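Local coordinates for protein class B carbapenemase GOB-18 (Elizabethkingia meningoseptica, PDB 5K0W) that probably hydrolyses beta-lactam antibiotics, carbapenems among them, as a subclass B3 metallo-beta-lactamase with two zinc ions in its active site, at residues Q244-L247 with H248-R251. Sequence-based numbering, arbitrary orientation.
Sequences QFDL and HEKR
The side chain of Lys250 folds back to the carbonyl of Phe245, just ahead of the helix, a local contact where the loop after strand 236-239 of the metallo-beta-lactamase fold runs into the short helix 247-250. The evidence for the turn is in its backbone bonds, both spanning four residues, as in an alpha-helix. Lys250 N donates to Asp246 O at 3.1 Å with an N-H...O angle of 148°. Arg251 N donates to Leu247 O at 3.0 Å, the corresponding angle being 152°. Asp246 O also receives a weak bond from Glu249 N, and Asp246 holds the N-cap position without a capping bond from its carboxylate. With CG anti to the carbonyl carbon (chi1 -78°) and the chain extended beyond it, Lys250 passes along Asp246 O and brings NZ to 2.9 Å from Phe245 O; the ammonium nitrogen is tilted slightly from that carbonyl plane. A salt bridge with Asp264 gives NZ a second firm partner and ties the turn to the loop ahead of helix 265-284. The carboxylates of Asp246 and Glu249 come near each other, OD1 to OE2 3.9 Å, an approach that probably costs some electrostatic energy. Phe245 packs on strand 236-239, its side chain about 6 Å from that of His241, which places the turn just after this zinc ligand in the chain. The Leu247 and Arg251 side chains lie side by side, pointing the same way, with Leu247 CD1 3.9 Å from Arg251 CD; the guanidinium bonds Asp255 O. The His248 ring is held through NE2 by a bond to Tyr50 O. Leu247 CG sits over one face of that ring, offset toward the rim, and Leu247 CD2 lies 3.8 Å from His248 CE1.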
# COMPACT_ATOMS: atom_id res chain seq x y z
N GLN A 244 -11.74 -1.38 -1.46
CA GLN A 244 -11.34 -1.81 -2.81
C GLN A 244 -11.46 -3.31 -3.03
O GLN A 244 -11.78 -3.74 -4.14
CB GLN A 244 -9.94 -1.32 -3.14
CG GLN A 244 -9.89 0.21 -3.29
CD GLN A 244 -8.49 0.74 -3.40
OE1 GLN A 244 -7.57 0.30 -2.71
NE2 GLN A 244 -8.31 1.72 -4.24
N PHE A 245 -11.20 -4.09 -1.97
CA PHE A 245 -11.34 -5.54 -2.04
C PHE A 245 -12.55 -6.01 -1.25
O PHE A 245 -12.69 -7.21 -1.00
CB PHE A 245 -10.05 -6.28 -1.69
CG PHE A 245 -9.44 -6.06 -0.33
CD1 PHE A 245 -8.73 -4.90 -0.05
CD2 PHE A 245 -9.48 -7.05 0.64
CE1 PHE A 245 -8.13 -4.71 1.20
CE2 PHE A 245 -8.85 -6.88 1.87
CZ PHE A 245 -8.19 -5.70 2.15
N ASP A 246 -13.47 -5.06 -0.92
CA ASP A 246 -14.74 -5.26 -0.23
C ASP A 246 -14.60 -6.10 1.04
O ASP A 246 -15.31 -7.10 1.20
CB ASP A 246 -15.80 -5.86 -1.17
CG ASP A 246 -15.90 -5.18 -2.52
OD1 ASP A 246 -16.33 -4.00 -2.57
OD2 ASP A 246 -15.60 -5.85 -3.55
N LEU A 247 -13.65 -5.73 1.91
CA LEU A 247 -13.34 -6.44 3.14
C LEU A 247 -14.53 -6.57 4.07
O LEU A 247 -14.79 -7.66 4.57
CB LEU A 247 -12.16 -5.77 3.87
CG LEU A 247 -11.77 -6.32 5.25
CD1 LEU A 247 -11.21 -7.72 5.14
CD2 LEU A 247 -10.80 -5.40 5.94
N HIS A 248 -15.26 -5.46 4.28
CA HIS A 248 -16.41 -5.38 5.19
C HIS A 248 -17.70 -6.00 4.68
O HIS A 248 -18.62 -6.21 5.47
CB HIS A 248 -16.59 -3.97 5.77
CG HIS A 248 -15.29 -3.37 6.23
ND1 HIS A 248 -14.58 -3.90 7.29
CD2 HIS A 248 -14.59 -2.34 5.70
CE1 HIS A 248 -13.49 -3.16 7.39
NE2 HIS A 248 -13.46 -2.21 6.45
N GLU A 249 -17.76 -6.33 3.38
CA GLU A 249 -18.88 -7.03 2.76
C GLU A 249 -18.62 -8.54 2.84
O GLU A 249 -19.56 -9.32 3.02
CB GLU A 249 -19.06 -6.59 1.31
CG GLU A 249 -19.87 -5.31 1.19
CD GLU A 249 -19.77 -4.53 -0.11
OE1 GLU A 249 -19.75 -3.28 -0.05
OE2 GLU A 249 -19.75 -5.16 -1.19
N LYS A 250 -17.34 -8.93 2.74
CA LYS A 250 -16.83 -10.30 2.80
C LYS A 250 -16.83 -10.86 4.21
O LYS A 250 -17.14 -12.04 4.39
CB LYS A 250 -15.40 -10.35 2.26
CG LYS A 250 -15.31 -10.33 0.77
CD LYS A 250 -13.89 -10.09 0.32
CE LYS A 250 -13.85 -10.12 -1.18
NZ LYS A 250 -12.48 -9.98 -1.70
N ARG A 251 -16.43 -10.04 5.21
CA ARG A 251 -16.35 -10.50 6.60
C ARG A 251 -16.69 -9.44 7.63
O ARG A 251 -16.67 -8.24 7.35
CB ARG A 251 -14.97 -11.15 6.91
CG ARG A 251 -13.81 -10.17 7.02
CD ARG A 251 -12.44 -10.84 7.14
NE ARG A 251 -12.29 -11.64 8.35
CZ ARG A 251 -12.02 -11.15 9.56
NH1 ARG A 251 -11.90 -11.97 10.60
NH2 ARG A 251 -11.89 -9.84 9.75